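Local coordinates for protein alanine glyoxylate transaminase (Thermococcus litoralis, PDB 2ZC0) that probably transfers the amino group of alanine to glyoxylate, with pyridoxal 5'-phosphate as its cofactor, at residues A[214-219]-A[245-250]; A[81-86]-A[286-291]; A[178-183]-A[228-233]; A[92-97]-A[257-262]. All coordinates share one frame; numbering follows the deposited sequence.

The four contacts sample a PLP-dependent aminotransferase from its cofactor pocket outward. Contact 1 is the buried centre and the most polar of the set: two loops at the ends of neighbouring strands bring a hydroxyl, an amine and a carboxylate to PMP, with one water bridging the loops. Contacts 2, 3 and 4 make no hydrogen bond between their segments and rely on apolar groups. Contact 2 joins two helices and is only partly buried, with a partly exposed glutamate in its middle. Contacts 3 and 4 reach the same mixed sheet, and a salt bridge from Lys-231 to Glu-261 ties them together. Both Tyr-290 and Ala-287 of contact 2 pack against the 245-250 loop of contact 1.

Contact 1: A[214-219]-A[245-250]; sequences DTAYNF and LSKVLG. With PMP (4'-deoxy-4'-aminopyridoxal-5'-phosphate), chain F.
Tyr-217 and Lys-247 meet beside the cofactor in the active site of a fold-type I, PLP-dependent aminotransferase. The phenol oxygen is the pivot: Tyr-217 OH lies 2.6 Å from PMP O3, a hydrogen bond in which either could donate, and receives a second bond from Lys-247 NZ at 2.7 Å. The cofactor oxygen comes in at the edge of the tyrosine ring, near its plane. The lysine chain, bent at chi2 (-56°) and again at chi4 (58°), reaches across so that NZ stands 3.3 Å from PMP C4A, as expected of the family's Schiff-base lysine when the cofactor is in its amino form. A phenylalanine here would probably leave PMP O3 and Lys-247 NZ without the oxygen that joins them, and the amine freer to swing.

Beside this, Asp-214 OD1 approaches PMP N1 to 2.7 Å, while Tyr-179 OH also bonds to OD1 and would help fix the carboxylate. The other oxygen, OD2, accepts from Ala-216 N at 3.1 Å, an Asx turn that sets the loop and brings Ala-216 CB over one face of the Tyr-217 ring, toward its rim. One water further joins the two loops, donating to Ala-216 O and accepting from Lys-247 N. At the far end the contact turns apolar, where Phe-219 CB rests 4.0 Å from Val-248 CG2.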
loop_
_atom_site.group_PDB
_atom_site.type_symbol
_atom_site.label_atom_id
_atom_site.label_comp_id
_atom_site.label_asym_id
_atom_site.label_seq_id
_atom_site.Cartn_x
_atom_site.Cartn_y
_atom_site.Cartn_z
ATOM N N ASP A 214 -10.794 19.150 14.713
ATOM C CA ASP A 214 -11.907 18.401 15.280
ATOM C C ASP A 214 -12.708 19.344 16.179
ATOM O O ASP A 214 -12.217 19.796 17.204
ATOM C CB ASP A 214 -11.355 17.217 16.071
ATOM C CG ASP A 214 -12.403 16.182 16.396
ATOM O OD1 ASP A 214 -12.035 14.995 16.453
ATOM O OD2 ASP A 214 -13.575 16.532 16.617
ATOM N N THR A 215 -13.945 19.621 15.769
ATOM C CA THR A 215 -14.860 20.531 16.460
ATOM C C THR A 215 -15.966 19.808 17.238
ATOM O O THR A 215 -17.064 20.345 17.427
ATOM C CB THR A 215 -15.543 21.472 15.440
ATOM O OG1 THR A 215 -16.315 20.684 14.514
ATOM C CG2 THR A 215 -14.511 22.271 14.675
ATOM N N ALA A 216 -15.676 18.592 17.684
ATOM C CA ALA A 216 -16.649 17.797 18.426
ATOM C C ALA A 216 -17.238 18.488 19.660
ATOM O O ALA A 216 -18.415 18.306 19.971
ATOM C CB ALA A 216 -16.028 16.460 18.832
ATOM N N TYR A 217 -16.447 19.294 20.359
ATOM C CA TYR A 217 -16.945 19.953 21.564
ATOM C C TYR A 217 -17.074 21.468 21.490
ATOM O O TYR A 217 -17.160 22.135 22.524
ATOM C CB TYR A 217 -16.058 19.557 22.755
ATOM C CG TYR A 217 -15.953 18.056 22.912
ATOM C CD1 TYR A 217 -14.856 17.352 22.400
ATOM C CD2 TYR A 217 -17.012 17.323 23.455
ATOM C CE1 TYR A 217 -14.821 15.954 22.415
ATOM C CE2 TYR A 217 -16.991 15.931 23.475
ATOM C CZ TYR A 217 -15.895 15.252 22.948
ATOM O OH TYR A 217 -15.910 13.876 22.932
ATOM N N ASN A 218 -17.112 22.015 20.280
ATOM C CA ASN A 218 -17.214 23.460 20.105
ATOM C C ASN A 218 -18.496 24.031 20.653
ATOM O O ASN A 218 -18.585 25.228 20.916
ATOM C CB ASN A 218 -17.093 23.820 18.621
ATOM C CG ASN A 218 -15.682 23.707 18.136
ATOM O OD1 ASN A 218 -14.908 22.912 18.672
ATOM N ND2 ASN A 218 -15.326 24.488 17.127
ATOM N N PHE A 219 -19.488 23.170 20.826
ATOM C CA PHE A 219 -20.768 23.608 21.337
ATOM C C PHE A 219 -21.003 23.204 22.786
ATOM O O PHE A 219 -22.111 23.321 23.294
ATOM C CB PHE A 219 -21.880 23.099 20.419
ATOM C CG PHE A 219 -21.698 23.519 18.987
ATOM C CD1 PHE A 219 -21.259 22.608 18.030
ATOM C CD2 PHE A 219 -21.897 24.842 18.609
ATOM C CE1 PHE A 219 -21.017 23.011 16.717
ATOM C CE2 PHE A 219 -21.657 25.257 17.299
ATOM C CZ PHE A 219 -21.214 24.338 16.352
ATOM N N LEU A 245 -22.811 16.774 15.418
ATOM C CA LEU A 245 -23.900 17.241 16.269
ATOM C C LEU A 245 -24.177 16.194 17.337
ATOM O O LEU A 245 -25.111 16.337 18.127
ATOM C CB LEU A 245 -25.182 17.437 15.454
ATOM C CG LEU A 245 -25.560 18.800 14.875
ATOM C CD1 LEU A 245 -26.875 18.655 14.127
ATOM C CD2 LEU A 245 -25.702 19.834 15.992
ATOM N N SER A 246 -23.368 15.138 17.354
ATOM C CA SER A 246 -23.556 14.065 18.314
ATOM C C SER A 246 -23.631 14.538 19.775
ATOM O O SER A 246 -24.447 14.035 20.539
ATOM C CB SER A 246 -22.460 13.000 18.146
ATOM O OG SER A 246 -21.173 13.527 18.403
ATOM N N LYS A 247 -22.811 15.514 20.160
ATOM C CA LYS A 247 -22.839 15.995 21.543
ATOM C C LYS A 247 -23.982 16.972 21.808
ATOM O O LYS A 247 -24.143 17.452 22.927
ATOM C CB LYS A 247 -21.510 16.658 21.917
ATOM C CG LYS A 247 -20.283 15.837 21.537
ATOM C CD LYS A 247 -20.335 14.446 22.142
ATOM C CE LYS A 247 -19.485 13.474 21.333
ATOM N NZ LYS A 247 -18.061 13.901 21.241
ATOM N N VAL A 248 -24.771 17.257 20.780
ATOM C CA VAL A 248 -25.887 18.177 20.908
ATOM C C VAL A 248 -27.215 17.460 20.691
ATOM O O VAL A 248 -28.058 17.395 21.589
ATOM C CB VAL A 248 -25.781 19.324 19.874
ATOM C CG1 VAL A 248 -27.011 20.222 19.946
ATOM C CG2 VAL A 248 -24.506 20.129 20.114
ATOM N N LEU A 249 -27.392 16.920 19.489
ATOM C CA LEU A 249 -28.617 16.222 19.130
ATOM C C LEU A 249 -28.666 14.827 19.740
ATOM O O LEU A 249 -29.726 14.337 20.127
ATOM C CB LEU A 249 -28.723 16.131 17.606
ATOM C CG LEU A 249 -29.961 15.432 17.035
ATOM C CD1 LEU A 249 -31.214 16.278 17.308
ATOM C CD2 LEU A 249 -29.772 15.232 15.532
ATOM N N GLY A 250 -27.508 14.191 19.836
ATOM C CA GLY A 250 -27.452 12.846 20.364
ATOM C C GLY A 250 -26.334 12.100 19.662
ATOM O O GLY A 250 -26.223 12.099 18.438
HETATM N N1 PMP F . -13.896 13.566 17.777
HETATM C C2 PMP F . -13.678 13.514 19.111
HETATM C C2A PMP F . -12.495 14.323 19.648
HETATM C C3 PMP F . -14.514 12.750 19.968
HETATM O O3 PMP F . -14.257 12.718 21.331
HETATM C C4 PMP F . -15.612 12.010 19.390
HETATM C C4A PMP F . -16.516 11.185 20.326
HETATM N N4A PMP F . -16.494 9.750 20.040
HETATM C C5 PMP F . -15.812 12.103 17.864
HETATM C C6 PMP F . -14.916 12.899 17.109
HETATM C C5A PMP F . -16.945 11.368 17.123
HETATM O O4P PMP F . -17.915 11.788 17.455
HETATM P P PMP F . -19.188 11.084 16.632
HETATM O O1P PMP F . -20.184 12.165 15.435
HETATM O O2P PMP F . -20.406 10.537 17.999
HETATM O O3P PMP F . -18.704 9.610 15.691
HETATM O O HOH W 1 -21.347 17.618 19.016
#

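Contact 2: A[81-86]-A[286-291]; sequences REELAA and IALEYL
Glu-83 and Leu-288 are brought together by two different torsional choices. In Glu-83 CG stands anti to the carbonyl carbon (chi1 -82°) and the chain bends again at chi2, which turns its methylenes rather than its carboxylate to the leucine; in Leu-288 CG runs anti to the backbone N (chi1 177°) and carries CD1 across the gap. The two side chains cross at about a right angle, with Glu-83 CG 3.6 Å from Leu-288 CD1. Next to them Glu-83 and Leu-291 slide past each other in opposite directions. Glu-83 CB lies 4.0 Å from Leu-291 CD1, and Glu-83 OE2 comes within 3.9 Å of Leu-291 CB. The same CD1 methyl of Leu-291 also meets Leu-84 CD2 at 3.9 Å, so that it sits against two neighbouring residues of the facing helix.

This is a worked case of a helix pair in which an acidic residue packs largely through its aliphatic stem. No hydrogen bond spans the pair; Glu-83 is partly exposed, whereas Leu-84 and Leu-288 are buried. The segment axes approach to 9.8 Å and run at 42° to each other, with leucine and glutamate side chains between them.

Leu-84 continues inward onto Ile-101 and Ile-103 of strand 101-104, the edge of the large mixed sheet within this chain. Behind the other segment, Ile-286 packs on Ile-57 of helix 51-64, and Tyr-290 reaches Phe-296 of helix 295-322 and Val-248 in the loop beside the cofactor.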
loop_
_atom_site.group_PDB
_atom_site.type_symbol
_atom_site.label_atom_id
_atom_site.label_comp_id
_atom_site.label_asym_id
_atom_site.label_seq_id
_atom_site.Cartn_x
_atom_site.Cartn_y
_atom_site.Cartn_z
ATOM N N ARG A 81 -27.513 20.792 4.737
ATOM C CA ARG A 81 -26.258 21.463 4.457
ATOM C C ARG A 81 -26.434 22.979 4.589
ATOM O O ARG A 81 -25.573 23.663 5.142
ATOM C CB ARG A 81 -25.753 21.085 3.054
ATOM C CG ARG A 81 -24.999 19.737 2.985
ATOM C CD ARG A 81 -25.308 18.989 1.686
ATOM N NE ARG A 81 -25.261 19.887 0.535
ATOM C CZ ARG A 81 -25.869 19.657 -0.622
ATOM N NH1 ARG A 81 -25.762 20.536 -1.604
ATOM N NH2 ARG A 81 -26.590 18.558 -0.797
ATOM N N GLU A 82 -27.556 23.501 4.101
ATOM C CA GLU A 82 -27.815 24.935 4.199
ATOM C C GLU A 82 -28.031 25.344 5.657
ATOM O O GLU A 82 -27.469 26.338 6.117
ATOM C CB GLU A 82 -29.028 25.320 3.341
ATOM C CG GLU A 82 -28.751 25.242 1.846
ATOM C CD GLU A 82 -30.005 25.333 0.991
ATOM O OE1 GLU A 82 -29.871 25.410 -0.252
ATOM O OE2 GLU A 82 -31.123 25.319 1.555
ATOM N N GLU A 83 -28.825 24.576 6.394
ATOM C CA GLU A 83 -29.065 24.899 7.797
ATOM C C GLU A 83 -27.786 24.841 8.628
ATOM O O GLU A 83 -27.578 25.684 9.499
ATOM C CB GLU A 83 -30.125 23.970 8.392
ATOM C CG GLU A 83 -31.546 24.404 8.068
ATOM C CD GLU A 83 -31.914 25.731 8.723
ATOM O OE1 GLU A 83 -32.689 26.502 8.110
ATOM O OE2 GLU A 83 -31.437 26.000 9.854
ATOM N N LEU A 84 -26.930 23.857 8.354
ATOM C CA LEU A 84 -25.667 23.716 9.076
ATOM C C LEU A 84 -24.749 24.883 8.781
ATOM O O LEU A 84 -24.004 25.343 9.649
ATOM C CB LEU A 84 -24.966 22.417 8.684
ATOM C CG LEU A 84 -25.539 21.166 9.338
ATOM C CD1 LEU A 84 -24.900 19.920 8.751
ATOM C CD2 LEU A 84 -25.283 21.257 10.851
ATOM N N ALA A 85 -24.800 25.356 7.543
ATOM C CA ALA A 85 -23.972 26.480 7.142
ATOM C C ALA A 85 -24.369 27.720 7.951
ATOM O O ALA A 85 -23.508 28.460 8.416
ATOM C CB ALA A 85 -24.138 26.739 5.657
ATOM N N ALA A 86 -25.673 27.932 8.114
ATOM C CA ALA A 86 -26.201 29.071 8.866
ATOM C C ALA A 86 -25.934 28.861 10.342
ATOM O O ALA A 86 -25.595 29.795 11.069
ATOM C CB ALA A 86 -27.707 29.206 8.634
ATOM N N ILE A 286 -34.331 14.724 11.199
ATOM C CA ILE A 286 -34.531 15.073 12.600
ATOM C C ILE A 286 -33.670 16.300 12.921
ATOM O O ILE A 286 -34.124 17.237 13.583
ATOM C CB ILE A 286 -34.119 13.924 13.549
ATOM C CG1 ILE A 286 -35.142 12.786 13.501
ATOM C CG2 ILE A 286 -34.004 14.443 14.982
ATOM C CD1 ILE A 286 -34.840 11.670 14.489
ATOM N N ALA A 287 -32.425 16.278 12.449
ATOM C CA ALA A 287 -31.472 17.369 12.666
ATOM C C ALA A 287 -31.880 18.635 11.923
ATOM O O ALA A 287 -31.607 19.749 12.377
ATOM C CB ALA A 287 -30.069 16.938 12.213
ATOM N N LEU A 288 -32.521 18.453 10.772
ATOM C CA LEU A 288 -32.970 19.573 9.960
ATOM C C LEU A 288 -34.065 20.360 10.677
ATOM O O LEU A 288 -34.029 21.591 10.711
ATOM C CB LEU A 288 -33.494 19.080 8.611
ATOM C CG LEU A 288 -34.074 20.162 7.696
ATOM C CD1 LEU A 288 -33.029 21.234 7.420
ATOM C CD2 LEU A 288 -34.548 19.524 6.409
ATOM N N GLU A 289 -35.039 19.645 11.235
ATOM C CA GLU A 289 -36.134 20.279 11.964
ATOM C C GLU A 289 -35.623 20.873 13.265
ATOM O O GLU A 289 -35.991 21.983 13.639
ATOM C CB GLU A 289 -37.239 19.268 12.275
ATOM C CG GLU A 289 -38.168 18.996 11.109
ATOM C CD GLU A 289 -38.756 20.275 10.538
ATOM O OE1 GLU A 289 -39.355 21.055 11.307
ATOM O OE2 GLU A 289 -38.613 20.495 9.316
ATOM N N TYR A 290 -34.776 20.119 13.955
ATOM C CA TYR A 290 -34.197 20.568 15.211
ATOM C C TYR A 290 -33.604 21.959 15.009
ATOM O O TYR A 290 -33.856 22.878 15.788
ATOM C CB TYR A 290 -33.105 19.597 15.641
ATOM C CG TYR A 290 -32.389 19.975 16.915
ATOM C CD1 TYR A 290 -32.829 19.504 18.154
ATOM C CD2 TYR A 290 -31.264 20.795 16.884
ATOM C CE1 TYR A 290 -32.159 19.842 19.327
ATOM C CE2 TYR A 290 -30.591 21.140 18.053
ATOM C CZ TYR A 290 -31.044 20.662 19.269
ATOM O OH TYR A 290 -30.387 21.012 20.423
ATOM N N LEU A 291 -32.824 22.115 13.946
ATOM C CA LEU A 291 -32.195 23.396 13.670
ATOM C C LEU A 291 -33.181 24.472 13.229
ATOM O O LEU A 291 -33.178 25.576 13.772
ATOM C CB LEU A 291 -31.103 23.235 12.608
ATOM C CG LEU A 291 -29.860 22.446 13.025
ATOM C CD1 LEU A 291 -28.877 22.438 11.863
ATOM C CD2 LEU A 291 -29.217 23.071 14.266
#

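Contact 3: A[178-183]-A[228-233]; sequences IYTIPT and VPLKAL
The puckered ring of Pro-182 meets Leu-230 through a single corner: Pro-182 CG lies 3.9 Å from Leu-230 CD1, the two side chains crossing at a slant. That same methyl also meets Thr-180, whose CG2 is 3.9 Å away, so one leucine branch touches both residues. Thr-180 and Leu-230 reach toward each other tip to tip. The threonine's first torsion decides which of its branches is used: with OG1 anti to the backbone N (chi1 172°), CG2 falls into the crowded position between N and the carbonyl carbon and faces the leucine, while OG1 is turned to Glu-128 OE2, with which it is hydrogen-bonded. The threonine thus presents carbon to one neighbour and oxygen to another.

The example illustrates how one methyl can serve two neighbours. Leu-230 leads into the turn 229-233, where Ala-232 N bonds to Pro-229 O at 3.1 Å and Leu-233 N to Leu-230 O at 2.8 Å. Ile-181, whose CB points away from 228-233, touches PMP, which places the contact close to the cofactor pocket; the side chain of Pro-182 is about 8 Å from PMP.

In the fold it joins the end of strand 175-180 to the loop that leads toward strand 239-244. Glu-213 of the adjacent strand 210-214 takes hydrogen bonds from the backbone N of Leu-230 and of Lys-231, and Leu-230 further rests on Arg-197 of helix 194-207.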
loop_
_atom_site.group_PDB
_atom_site.type_symbol
_atom_site.label_atom_id
_atom_site.label_comp_id
_atom_site.label_asym_id
_atom_site.label_seq_id
_atom_site.Cartn_x
_atom_site.Cartn_y
_atom_site.Cartn_z
ATOM N N ILE A 178 -1.790 17.604 10.312
ATOM C CA ILE A 178 -1.766 17.837 11.739
ATOM C C ILE A 178 -3.222 17.731 12.145
ATOM O O ILE A 178 -4.053 18.453 11.614
ATOM C CB ILE A 178 -1.283 19.250 12.092
ATOM C CG1 ILE A 178 0.212 19.384 11.832
ATOM C CG2 ILE A 178 -1.628 19.549 13.550
ATOM C CD1 ILE A 178 0.737 20.784 12.126
ATOM N N TYR A 179 -3.519 16.794 13.040
ATOM C CA TYR A 179 -4.862 16.581 13.562
ATOM C C TYR A 179 -4.876 17.221 14.953
ATOM O O TYR A 179 -4.010 16.919 15.792
ATOM C CB TYR A 179 -5.159 15.084 13.679
ATOM C CG TYR A 179 -6.396 14.716 14.489
ATOM C CD1 TYR A 179 -6.273 14.110 15.739
ATOM C CD2 TYR A 179 -7.683 14.973 14.016
ATOM C CE1 TYR A 179 -7.394 13.772 16.498
ATOM C CE2 TYR A 179 -8.825 14.634 14.777
ATOM C CZ TYR A 179 -8.654 14.034 16.018
ATOM O OH TYR A 179 -9.752 13.704 16.795
ATOM N N THR A 180 -5.852 18.100 15.187
ATOM C CA THR A 180 -5.973 18.785 16.464
ATOM C C THR A 180 -7.424 18.945 16.919
ATOM O O THR A 180 -8.337 19.060 16.101
ATOM C CB THR A 180 -5.306 20.190 16.393
ATOM O OG1 THR A 180 -5.588 20.927 17.592
ATOM C CG2 THR A 180 -5.836 20.968 15.199
ATOM N N ILE A 181 -7.614 18.937 18.235
ATOM C CA ILE A 181 -8.921 19.104 18.873
ATOM C C ILE A 181 -8.731 20.338 19.774
ATOM O O ILE A 181 -8.537 20.216 20.986
ATOM C CB ILE A 181 -9.257 17.886 19.766
ATOM C CG1 ILE A 181 -8.973 16.584 18.996
ATOM C CG2 ILE A 181 -10.713 17.964 20.230
ATOM C CD1 ILE A 181 -9.063 15.309 19.829
ATOM N N PRO A 182 -8.774 21.545 19.182
ATOM C CA PRO A 182 -8.595 22.808 19.915
ATOM C C PRO A 182 -9.479 23.046 21.142
ATOM O O PRO A 182 -8.979 23.459 22.186
ATOM C CB PRO A 182 -8.808 23.869 18.828
ATOM C CG PRO A 182 -8.387 23.148 17.559
ATOM C CD PRO A 182 -9.033 21.805 17.753
ATOM N N THR A 183 -10.777 22.781 21.031
ATOM C CA THR A 183 -11.682 23.026 22.150
ATOM C C THR A 183 -12.235 21.795 22.879
ATOM O O THR A 183 -12.808 20.879 22.251
ATOM C CB THR A 183 -12.870 23.894 21.701
ATOM O OG1 THR A 183 -12.380 25.111 21.129
ATOM C CG2 THR A 183 -13.763 24.229 22.881
ATOM N N VAL A 228 -12.621 31.302 18.596
ATOM C CA VAL A 228 -13.117 30.895 17.302
ATOM C C VAL A 228 -12.281 29.752 16.742
ATOM O O VAL A 228 -11.093 29.609 17.062
ATOM C CB VAL A 228 -13.121 32.082 16.301
ATOM C CG1 VAL A 228 -13.846 33.270 16.915
ATOM C CG2 VAL A 228 -11.704 32.461 15.925
ATOM N N PRO A 229 -12.910 28.900 15.920
ATOM C CA PRO A 229 -12.248 27.754 15.294
ATOM C C PRO A 229 -11.100 28.234 14.426
ATOM O O PRO A 229 -11.102 29.375 13.961
ATOM C CB PRO A 229 -13.358 27.140 14.456
ATOM C CG PRO A 229 -14.588 27.438 15.255
ATOM C CD PRO A 229 -14.367 28.862 15.684
ATOM N N LEU A 230 -10.115 27.368 14.218
ATOM C CA LEU A 230 -8.987 27.714 13.360
ATOM C C LEU A 230 -9.536 27.969 11.958
ATOM O O LEU A 230 -9.025 28.808 11.224
ATOM C CB LEU A 230 -7.983 26.570 13.309
ATOM C CG LEU A 230 -7.378 26.051 14.616
ATOM C CD1 LEU A 230 -6.756 24.681 14.384
ATOM C CD2 LEU A 230 -6.325 27.043 15.131
ATOM N N LYS A 231 -10.591 27.255 11.589
ATOM C CA LYS A 231 -11.156 27.428 10.264
ATOM C C LYS A 231 -11.657 28.848 10.007
ATOM O O LYS A 231 -11.639 29.318 8.865
ATOM C CB LYS A 231 -12.292 26.430 10.024
ATOM C CG LYS A 231 -12.770 26.409 8.579
ATOM C CD LYS A 231 -11.609 26.128 7.650
ATOM C CE LYS A 231 -12.039 26.017 6.195
ATOM N NZ LYS A 231 -10.824 25.928 5.319
ATOM N N ALA A 232 -12.095 29.536 11.061
ATOM C CA ALA A 232 -12.595 30.906 10.924
ATOM C C ALA A 232 -11.430 31.863 10.698
ATOM O O ALA A 232 -11.615 33.017 10.308
ATOM C CB ALA A 232 -13.378 31.306 12.169
ATOM N N LEU A 233 -10.223 31.365 10.940
ATOM C CA LEU A 233 -8.995 32.136 10.760
ATOM C C LEU A 233 -8.203 31.584 9.572
ATOM O O LEU A 233 -7.078 32.019 9.305
ATOM C CB LEU A 233 -8.133 32.031 12.024
ATOM C CG LEU A 233 -8.353 32.932 13.250
ATOM C CD1 LEU A 233 -9.770 33.500 13.292
ATOM C CD2 LEU A 233 -8.039 32.119 14.497
#

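Contact 4: A[92-97]-A[257-262]; sequences DHLEVS and WIIAEG
Ile-259 meets both Leu-94 and Val-96, joining the loop after helix 78-91 to strand 256-259, a strand that runs antiparallel to both its neighbours in the large mixed sheet of this aminotransferase fold.

The apolar contacts come first. Ile-259 forks, and each branch has its own partner: Ile-259 CD1 reaches Leu-94 CD2 at 3.7 Å, and Ile-259 CG2 reaches Val-96 CG2 at the same distance. Both pairs meet tip to tip. The isoleucine's first torsion (chi1 -67°) aims the two branches, setting CG1 anti to the carbonyl carbon and CG2 anti to the backbone N. Leu-94 and Val-96, two residues apart on an extended loop, both direct their CB atoms toward the strand, and Leu-88 of helix 78-91 packs on Ile-259 as well.

Backbone hydrogen bonds belong to the sheet rather than to the contact: Ile-258 pairs with Val-102 and Ile-259 with Val-241, which places the strand between 101-104 and 239-244. No hydrogen bond links the two segments themselves.

Polar and charged groups mark the ends. At one, Asp-92 OD2 is hydrogen-bonded to Asn-218 ND2 of the loop that carries Tyr-217. At the other, past the strand, Glu-261 packs on Tyr-3 of the second subunit, and its OE2 forms a salt bridge with Lys-231 NZ, 3.1 Å away.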
loop_
_atom_site.group_PDB
_atom_site.type_symbol
_atom_site.label_atom_id
_atom_site.label_comp_id
_atom_site.label_asym_id
_atom_site.label_seq_id
_atom_site.Cartn_x
_atom_site.Cartn_y
_atom_site.Cartn_z
ATOM N N ASP A 92 -20.735 29.491 15.642
ATOM C CA ASP A 92 -19.339 29.036 15.634
ATOM C C ASP A 92 -18.427 29.925 14.777
ATOM O O ASP A 92 -17.336 29.504 14.387
ATOM C CB ASP A 92 -19.264 27.572 15.153
ATOM C CG ASP A 92 -18.125 26.779 15.817
ATOM O OD1 ASP A 92 -17.784 27.070 16.987
ATOM O OD2 ASP A 92 -17.584 25.846 15.182
ATOM N N HIS A 93 -18.866 31.155 14.504
ATOM C CA HIS A 93 -18.091 32.105 13.694
ATOM C C HIS A 93 -17.560 31.527 12.391
ATOM O O HIS A 93 -16.470 31.893 11.942
ATOM C CB HIS A 93 -16.898 32.648 14.486
ATOM C CG HIS A 93 -17.247 33.761 15.420
ATOM N ND1 HIS A 93 -17.941 33.558 16.593
ATOM C CD2 HIS A 93 -17.028 35.095 15.335
ATOM C CE1 HIS A 93 -18.135 34.720 17.191
ATOM N NE2 HIS A 93 -17.592 35.668 16.449
ATOM N N LEU A 94 -18.318 30.640 11.766
ATOM C CA LEU A 94 -17.835 30.047 10.538
ATOM C C LEU A 94 -18.644 30.404 9.302
ATOM O O LEU A 94 -19.825 30.082 9.206
ATOM C CB LEU A 94 -17.770 28.534 10.707
ATOM C CG LEU A 94 -16.860 27.785 9.736
ATOM C CD1 LEU A 94 -15.493 28.468 9.653
ATOM C CD2 LEU A 94 -16.729 26.351 10.215
ATOM N N GLU A 95 -18.003 31.086 8.360
ATOM C CA GLU A 95 -18.663 31.452 7.112
ATOM C C GLU A 95 -18.256 30.379 6.100
ATOM O O GLU A 95 -17.156 30.422 5.554
ATOM C CB GLU A 95 -18.182 32.829 6.640
ATOM C CG GLU A 95 -18.910 33.378 5.412
ATOM C CD GLU A 95 -20.324 33.853 5.724
ATOM O OE1 GLU A 95 -20.482 34.666 6.667
ATOM O OE2 GLU A 95 -21.273 33.423 5.026
ATOM N N VAL A 96 -19.132 29.408 5.867
ATOM C CA VAL A 96 -18.838 28.328 4.928
ATOM C C VAL A 96 -20.001 28.094 3.979
ATOM O O VAL A 96 -21.156 28.244 4.357
ATOM C CB VAL A 96 -18.582 26.988 5.666
ATOM C CG1 VAL A 96 -19.853 26.532 6.362
ATOM C CG2 VAL A 96 -18.136 25.922 4.684
ATOM N N SER A 97 -19.694 27.704 2.751
ATOM C CA SER A 97 -20.735 27.429 1.770
ATOM C C SER A 97 -21.369 26.054 2.016
ATOM O O SER A 97 -20.703 25.122 2.447
ATOM C CB SER A 97 -20.154 27.465 0.356
ATOM O OG SER A 97 -21.088 26.945 -0.574
ATOM N N TRP A 257 -19.949 15.884 9.925
ATOM C CA TRP A 257 -19.651 16.526 8.663
ATOM C C TRP A 257 -18.181 16.822 8.422
ATOM O O TRP A 257 -17.357 16.809 9.338
ATOM C CB TRP A 257 -20.462 17.829 8.530
ATOM C CG TRP A 257 -20.211 18.820 9.649
ATOM C CD1 TRP A 257 -19.139 19.658 9.782
ATOM C CD2 TRP A 257 -21.004 19.003 10.832
ATOM N NE1 TRP A 257 -19.212 20.347 10.971
ATOM C CE2 TRP A 257 -20.345 19.964 11.636
ATOM C CE3 TRP A 257 -22.202 18.445 11.293
ATOM C CZ2 TRP A 257 -20.845 20.378 12.880
ATOM C CZ3 TRP A 257 -22.700 18.853 12.530
ATOM C CH2 TRP A 257 -22.020 19.814 13.311
ATOM N N ILE A 258 -17.871 17.050 7.154
ATOM C CA ILE A 258 -16.548 17.409 6.723
ATOM C C ILE A 258 -16.715 18.776 6.082
ATOM O O ILE A 258 -17.757 19.078 5.494
ATOM C CB ILE A 258 -16.015 16.461 5.630
ATOM C CG1 ILE A 258 -15.607 15.122 6.228
ATOM C CG2 ILE A 258 -14.830 17.097 4.921
ATOM C CD1 ILE A 258 -15.071 14.150 5.207
ATOM N N ILE A 259 -15.699 19.612 6.215
ATOM C CA ILE A 259 -15.707 20.912 5.574
ATOM C C ILE A 259 -14.323 20.946 4.970
ATOM O O ILE A 259 -13.326 20.962 5.694
ATOM C CB ILE A 259 -15.842 22.102 6.550
ATOM C CG1 ILE A 259 -17.209 22.113 7.237
ATOM C CG2 ILE A 259 -15.694 23.407 5.763
ATOM C CD1 ILE A 259 -17.350 23.289 8.237
ATOM N N ALA A 260 -14.281 20.903 3.645
ATOM C CA ALA A 260 -13.051 20.916 2.877
ATOM C C ALA A 260 -13.326 21.676 1.584
ATOM O O ALA A 260 -14.460 22.099 1.320
ATOM C CB ALA A 260 -12.612 19.486 2.562
ATOM N N GLU A 261 -12.293 21.825 0.765
ATOM C CA GLU A 261 -12.423 22.562 -0.480
ATOM C C GLU A 261 -11.617 21.936 -1.580
ATOM O O GLU A 261 -10.844 21.021 -1.344
ATOM C CB GLU A 261 -11.955 24.010 -0.286
ATOM C CG GLU A 261 -12.911 24.861 0.528
ATOM C CD GLU A 261 -12.211 25.607 1.650
ATOM O OE1 GLU A 261 -11.291 26.410 1.364
ATOM O OE2 GLU A 261 -12.586 25.380 2.821
ATOM N N GLY A 262 -11.823 22.440 -2.790
ATOM C CA GLY A 262 -11.097 21.952 -3.947
ATOM C C GLY A 262 -11.094 20.459 -4.200
ATOM O O GLY A 262 -12.086 19.776 -4.019
#